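Local structure of citrate lyase subunit beta-like protein (Mycobacterium tuberculosis H37Rv, 6CHU) at residues G143-I148 against V189-L194; S155-R158 against A162-D165; T214-I217 against Q221-V224. The protein is a bifunctional, magnesium-dependent lyase that serves itaconate dissimilation and leucine catabolism. One frame throughout, in Å; residues are numbered along the deposited sequence.

Contact 1 (G143-I148 against V189-L194); sequences GAEDLI and VHLDIL. With MG (magnesium ion), chain B.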
# COMPACT_ATOMS: atom_id res chain seq x y z
N GLY A 143 -8.25 1.95 -12.61
CA GLY A 143 -7.88 2.54 -13.89
C GLY A 143 -6.62 3.37 -13.80
O GLY A 143 -6.60 4.40 -13.13
N ALA A 144 -5.55 2.94 -14.48
CA ALA A 144 -4.25 3.56 -14.26
C ALA A 144 -4.16 4.94 -14.91
O ALA A 144 -3.55 5.86 -14.35
CB ALA A 144 -3.14 2.65 -14.78
N GLU A 145 -4.75 5.12 -16.09
CA GLU A 145 -4.52 6.37 -16.81
C GLU A 145 -5.25 7.55 -16.16
O GLU A 145 -4.67 8.63 -16.01
CB GLU A 145 -4.92 6.23 -18.27
CG GLU A 145 -3.94 5.36 -19.04
CD GLU A 145 -4.12 3.88 -18.76
OE1 GLU A 145 -5.21 3.49 -18.27
OE2 GLU A 145 -3.18 3.11 -19.04
N ASP A 146 -6.52 7.36 -15.77
CA ASP A 146 -7.22 8.42 -15.05
C ASP A 146 -6.61 8.65 -13.67
O ASP A 146 -6.59 9.79 -13.17
CB ASP A 146 -8.72 8.11 -14.91
CG ASP A 146 -9.56 8.71 -16.04
OD1 ASP A 146 -9.32 9.88 -16.42
OD2 ASP A 146 -10.47 8.01 -16.56
N LEU A 147 -6.09 7.59 -13.03
CA LEU A 147 -5.39 7.78 -11.76
C LEU A 147 -4.24 8.76 -11.93
O LEU A 147 -4.15 9.77 -11.22
CB LEU A 147 -4.89 6.43 -11.23
CG LEU A 147 -4.01 6.53 -9.98
CD1 LEU A 147 -4.82 7.01 -8.79
CD2 LEU A 147 -3.33 5.19 -9.68
N ILE A 148 -3.36 8.50 -12.90
CA ILE A 148 -2.21 9.38 -13.11
C ILE A 148 -2.66 10.76 -13.56
O ILE A 148 -2.08 11.78 -13.16
CB ILE A 148 -1.25 8.75 -14.13
CG1 ILE A 148 -0.64 7.47 -13.55
CG2 ILE A 148 -0.19 9.77 -14.60
CD1 ILE A 148 0.27 7.69 -12.38
N VAL A 189 -7.17 -1.96 -17.87
CA VAL A 189 -6.99 -2.19 -19.30
C VAL A 189 -5.55 -1.96 -19.71
O VAL A 189 -4.82 -1.17 -19.11
CB VAL A 189 -7.93 -1.29 -20.12
CG1 VAL A 189 -9.38 -1.60 -19.84
CG2 VAL A 189 -7.63 0.19 -19.87
N HIS A 190 -5.14 -2.66 -20.76
CA HIS A 190 -3.82 -2.53 -21.36
C HIS A 190 -4.00 -1.69 -22.61
O HIS A 190 -4.44 -2.20 -23.64
CB HIS A 190 -3.26 -3.91 -21.68
CG HIS A 190 -1.78 -3.93 -21.91
ND1 HIS A 190 -0.88 -4.04 -20.87
CD2 HIS A 190 -1.06 -3.87 -23.04
CE1 HIS A 190 0.35 -4.04 -21.37
NE2 HIS A 190 0.27 -3.93 -22.68
N LEU A 191 -3.67 -0.39 -22.52
CA LEU A 191 -3.99 0.51 -23.62
C LEU A 191 -3.16 0.24 -24.87
O LEU A 191 -3.61 0.58 -25.98
CB LEU A 191 -3.80 1.97 -23.20
CG LEU A 191 -4.85 2.51 -22.22
CD1 LEU A 191 -4.69 4.01 -22.11
CD2 LEU A 191 -6.27 2.19 -22.66
N ASP A 192 -1.98 -0.36 -24.73
CA ASP A 192 -1.13 -0.66 -25.88
C ASP A 192 -1.62 -1.95 -26.52
O ASP A 192 -1.16 -3.05 -26.18
CB ASP A 192 0.34 -0.76 -25.47
CG ASP A 192 1.29 -0.80 -26.66
OD1 ASP A 192 0.81 -0.97 -27.80
OD2 ASP A 192 2.51 -0.66 -26.46
N ILE A 193 -2.53 -1.81 -27.49
CA ILE A 193 -3.28 -2.95 -28.02
C ILE A 193 -2.34 -3.96 -28.68
O ILE A 193 -2.47 -5.17 -28.49
CB ILE A 193 -4.35 -2.47 -29.01
CG1 ILE A 193 -5.41 -1.65 -28.27
CG2 ILE A 193 -4.96 -3.65 -29.75
CD1 ILE A 193 -6.44 -1.03 -29.20
N LEU A 194 -1.41 -3.48 -29.49
CA LEU A 194 -0.51 -4.38 -30.20
C LEU A 194 0.55 -4.99 -29.30
O LEU A 194 1.25 -5.91 -29.74
CB LEU A 194 0.15 -3.66 -31.38
CG LEU A 194 -0.82 -3.15 -32.45
CD1 LEU A 194 -0.05 -2.44 -33.56
CD2 LEU A 194 -1.63 -4.30 -33.02
MG MG B . -10.89 6.02 -16.84
O HOH W 1 -5.47 1.12 -17.20
O HOH W 2 -2.68 0.47 -19.89
O HOH W 3 -8.78 5.49 -16.91
O HOH W 4 -10.97 6.59 -18.88
O HOH W 5 -12.93 6.46 -16.64
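The backbones of Glu145 and Leu191 stay well apart, their CA atoms 9.0 Å from each other, and no direct hydrogen bond joins the start of helix 144-151 to the loop at 189-194. Two side chains advancing from opposite directions bridge much of the separation. Leu191 CD1 rests against the bend in Glu145, 3.4 Å from CD, and is equally close to CG. The bend comes from chi2 (77°), which folds the carboxylate back instead of extending the chain. Val189 adds a looser touch from CG2 to OE1.

Water supplies the polar half of the joint. One molecule donates to Glu145 OE2 at 2.8 Å and to Val189 O, while accepting from Leu191 N at 2.9 Å. A second lies 2.6 Å from Glu145 OE1 and takes the N-H of Ala144, so a water lies close to each carboxylate oxygen of this buried acid. In TIM-barrel terms, both segments follow the C-terminal ends of neighbouring strands, 137-142 and 184-187, the end of the barrel where such enzymes bind their substrates and metals.

One residue beyond Glu145, the helix turns its next side chain to the magnesium ion: Asp146 OD2 binds the metal at 2.0 Å, with Glu120 as another protein ligand. Asp146 N also donates to a metal-bound water, 3.1 Å away, tying the backbone to the coordination shell. A second subunit covers this region, Val264 of that chain packing on Leu191 and His267 of the same chain hydrogen-bonded to Glu145 O.

Contact 2 (S155-R158 against A162-D165); sequences SSRR and AYRD. With ACT (acetate ion), chain C.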
# COMPACT_ATOMS: atom_id res chain seq x y z
N SER A 155 2.50 9.83 -16.93
CA SER A 155 2.52 8.47 -17.46
C SER A 155 2.33 7.48 -16.32
O SER A 155 2.81 7.70 -15.21
CB SER A 155 3.82 8.17 -18.22
OG SER A 155 4.94 8.21 -17.38
N SER A 156 1.62 6.40 -16.62
CA SER A 156 1.38 5.34 -15.65
C SER A 156 2.43 4.23 -15.70
O SER A 156 2.48 3.41 -14.78
CB SER A 156 -0.00 4.73 -15.88
OG SER A 156 -0.10 4.26 -17.21
N ARG A 157 3.24 4.18 -16.76
CA ARG A 157 4.20 3.10 -16.97
C ARG A 157 5.60 3.64 -17.19
O ARG A 157 5.79 4.70 -17.78
CB ARG A 157 3.80 2.23 -18.18
CG ARG A 157 2.51 1.47 -17.97
CD ARG A 157 2.03 0.77 -19.24
NE ARG A 157 0.66 0.29 -19.10
CZ ARG A 157 0.34 -0.91 -18.61
NH1 ARG A 157 1.30 -1.74 -18.22
NH2 ARG A 157 -0.93 -1.27 -18.52
N ARG A 158 6.59 2.87 -16.73
CA ARG A 158 7.98 3.16 -17.03
C ARG A 158 8.29 2.83 -18.49
O ARG A 158 7.44 2.34 -19.24
CB ARG A 158 8.92 2.36 -16.12
CG ARG A 158 8.61 2.44 -14.66
CD ARG A 158 9.72 1.79 -13.86
NE ARG A 158 9.36 1.70 -12.46
CZ ARG A 158 9.38 2.73 -11.61
NH1 ARG A 158 9.75 3.93 -12.03
NH2 ARG A 158 9.03 2.55 -10.34
N ALA A 162 6.45 -1.50 -17.43
CA ALA A 162 6.00 -1.85 -16.09
C ALA A 162 5.26 -0.67 -15.48
O ALA A 162 5.59 0.49 -15.73
CB ALA A 162 7.18 -2.24 -15.20
N TYR A 163 4.24 -0.98 -14.68
CA TYR A 163 3.50 0.05 -13.97
C TYR A 163 4.44 0.82 -13.04
O TYR A 163 5.34 0.26 -12.43
CB TYR A 163 2.37 -0.57 -13.15
CG TYR A 163 1.11 -0.86 -13.94
CD1 TYR A 163 0.49 0.13 -14.70
CD2 TYR A 163 0.53 -2.13 -13.92
CE1 TYR A 163 -0.67 -0.14 -15.42
CE2 TYR A 163 -0.63 -2.41 -14.63
CZ TYR A 163 -1.22 -1.41 -15.38
OH TYR A 163 -2.38 -1.68 -16.09
N ARG A 164 4.19 2.13 -12.93
CA ARG A 164 4.87 2.90 -11.89
C ARG A 164 4.29 2.54 -10.53
O ARG A 164 3.24 1.92 -10.42
CB ARG A 164 4.76 4.40 -12.18
CG ARG A 164 5.49 4.82 -13.46
CD ARG A 164 5.31 6.29 -13.79
NE ARG A 164 5.94 6.62 -15.08
CZ ARG A 164 7.24 6.80 -15.26
NH1 ARG A 164 8.10 6.71 -14.25
NH2 ARG A 164 7.71 7.07 -16.48
N ASP A 165 5.01 2.92 -9.46
CA ASP A 165 4.72 2.38 -8.14
C ASP A 165 3.32 2.76 -7.64
O ASP A 165 2.62 1.91 -7.06
CB ASP A 165 5.78 2.84 -7.13
CG ASP A 165 7.07 2.04 -7.24
OD1 ASP A 165 7.12 1.08 -8.05
OD2 ASP A 165 8.03 2.37 -6.51
C ACT C . 6.22 5.94 -8.54
O ACT C . 6.78 5.18 -9.40
OXT ACT C . 5.04 5.86 -8.04
CH3 ACT C . 7.09 7.14 -7.99
O HOH W 6 7.31 0.46 -10.65
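Arg157 and Tyr163 face each other across a single antiparallel bridge, a non-hydrogen-bonded pair with CA atoms 4.3 Å apart. The flanking bonds hold it: Arg158 N donates to Ala162 O (2.8 Å) and Arg164 N to Ser156 O at the same length, the latter almost straight at 175°. This tight centre lies in the connection between helices 144-151 and 165-180.

On the side where Arg157 and Tyr163 run alongside each other, the packing is close. The Arg157 guanidinium lies over one face of the Tyr163 ring, Arg157 CZ 4.0 Å from the ring centroid in an off-centre cation-pi contact, with the two planes inclined by 31°. Arg157 then pairs with Glu202, and Tyr163 also meets Trp142 edge-to-face.

Arg164 reaches the other way, extended from CG to NE, to donate from NE to Ser155 OG at 3.0 Å; the hydroxyl lies 25° out of the guanidinium plane, and a weaker bond from NH2 shares it.

Looser and wetter is the edge where Arg158 meets Asp165. Their direct salt bridge, NH2 to OD1, is long at 3.3 Å and weak in angle. A water does more, accepting from Arg158 NH2 at 2.7 Å while donating to Asp165 OD1 and Tyr163 O. Nearby, acetate accepts from Asp165 N and Val166 N. The stronger partners are in a second subunit: Asp205 for Arg158, Arg168 for Asp165. Arg158 NH1 and Arg164 NH1 come within 3.9 Å, and that Asp205, only weakly paired with Arg164, probably offsets their like charge. The chemistry implies a backbone-fixed turn in which Arg158 and Asp165 are satisfied largely across the trimer interface, while Arg157 is paired within its own chain.

Contact 3 (T214-I217 against Q221-V224); sequences TVCI and QIPV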
# COMPACT_ATOMS: atom_id res chain seq x y z
N THR A 214 -9.67 -9.59 -16.46
CA THR A 214 -8.89 -8.51 -17.07
C THR A 214 -9.78 -7.83 -18.10
O THR A 214 -10.29 -8.49 -19.01
CB THR A 214 -7.61 -9.04 -17.72
OG1 THR A 214 -6.67 -9.38 -16.70
CG2 THR A 214 -6.99 -7.97 -18.63
N VAL A 215 -9.98 -6.52 -17.95
CA VAL A 215 -10.82 -5.78 -18.88
C VAL A 215 -9.99 -5.37 -20.09
O VAL A 215 -8.81 -5.01 -19.96
CB VAL A 215 -11.47 -4.57 -18.18
CG1 VAL A 215 -12.40 -3.84 -19.16
CG2 VAL A 215 -12.26 -5.06 -16.96
N CYS A 216 -10.60 -5.47 -21.27
CA CYS A 216 -9.94 -5.21 -22.54
C CYS A 216 -10.61 -4.06 -23.27
O CYS A 216 -11.80 -3.80 -23.09
CB CYS A 216 -9.98 -6.45 -23.44
SG CYS A 216 -9.22 -7.89 -22.70
N ILE A 217 -9.85 -3.39 -24.14
CA ILE A 217 -10.38 -2.32 -24.98
C ILE A 217 -10.36 -2.69 -26.45
O ILE A 217 -10.82 -1.89 -27.29
CB ILE A 217 -9.64 -0.99 -24.73
CG1 ILE A 217 -8.16 -1.25 -24.57
CG2 ILE A 217 -10.16 -0.32 -23.45
CD1 ILE A 217 -7.37 -0.72 -25.66
N GLN A 221 -7.58 -8.67 -27.71
CA GLN A 221 -7.02 -8.95 -26.40
C GLN A 221 -7.75 -10.07 -25.67
O GLN A 221 -7.18 -10.66 -24.74
CB GLN A 221 -7.04 -7.68 -25.55
CG GLN A 221 -6.27 -6.51 -26.18
CD GLN A 221 -6.36 -5.24 -25.35
OE1 GLN A 221 -7.45 -4.78 -25.03
NE2 GLN A 221 -5.21 -4.67 -25.00
N ILE A 222 -8.98 -10.39 -26.06
CA ILE A 222 -9.76 -11.39 -25.32
C ILE A 222 -9.11 -12.77 -25.34
O ILE A 222 -9.02 -13.40 -24.28
CB ILE A 222 -11.21 -11.42 -25.83
CG1 ILE A 222 -11.93 -10.10 -25.51
CG2 ILE A 222 -11.96 -12.59 -25.20
CD1 ILE A 222 -12.22 -9.87 -24.02
N PRO A 223 -8.64 -13.29 -26.48
CA PRO A 223 -7.98 -14.61 -26.45
C PRO A 223 -6.76 -14.63 -25.55
O PRO A 223 -6.50 -15.64 -24.88
CB PRO A 223 -7.61 -14.85 -27.92
CG PRO A 223 -8.55 -14.03 -28.69
CD PRO A 223 -8.79 -12.80 -27.87
N VAL A 224 -6.00 -13.54 -25.53
CA VAL A 224 -4.80 -13.48 -24.70
C VAL A 224 -5.18 -13.60 -23.23
O VAL A 224 -4.58 -14.36 -22.46
CB VAL A 224 -4.01 -12.20 -24.99
CG1 VAL A 224 -2.72 -12.15 -24.18
CG2 VAL A 224 -3.71 -12.11 -26.49
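The last strand of the TIM barrel, 213-216, and helix 221-228 form a beta-alpha unit, and Cys216 meets Gln221 and Ile222 just across the short turn joining them. The closest CA pair is Cys216 with Gln221, at 6.1 Å. Across it, Cys216 SG lies 3.6 Å from Gln221 CB and 3.8 Å from Ile222 CD1, so the sulfur rests against both the aliphatic base of the glutamine and the end of the isoleucine.

Gln221 reaches back to the end of the strand. Its chain is extended beyond CG (chi2 177°), which carries the amide to the backbone of Ile217, whose N-H donates to OE1 at 2.9 Å. The donor arrives nearly along the axis of the amide carbonyl, the C=O...N angle being 173°. His218 N gives the same oxygen a second bond, and NE2 donates to His190 O; together these fix the rotation of the amide and tie the turn to the loop after strand 184-187. In this closed barrel strand 213-216 is also hydrogen-bonded to the first strand, 17-22, through Cys216, and Ile222 packs on Leu19 of that strand.

Ile217 turns its CB away from the helix, yet CG1 swings back to within 3.6 Å of Gln221 OE1. Its side chain also touches Phe20 and Val189, and lies about 4 Å from another bound acetate, not the one at Asp165 and likewise probably from the crystallisation liquor, and about 7 Å from the side chain of Arg72, a substrate-binding residue.

His190 connects all three contacts. From contact 1 its carbonyl oxygen reaches the Gln221 amide of contact 3, 2.9 Å from NE2, while its ring ND1 comes within 3.6 Å of Arg157 NH2 in contact 2. Contact 2 is nested along the chain inside the loop that contact 1 closes, with centres about 10 Å apart, and Ile148 CG1 packs on Ser156 CA at 3.6 Å. Contacts 1 and 3 have centres about 12 Å apart; contacts 2 and 3 do not touch. Contact 1 holds a magnesium ligand, whereas Ile217 of contact 3 and Ser156 of contact 2 have side chains about 9 and 11 Å from magnesium.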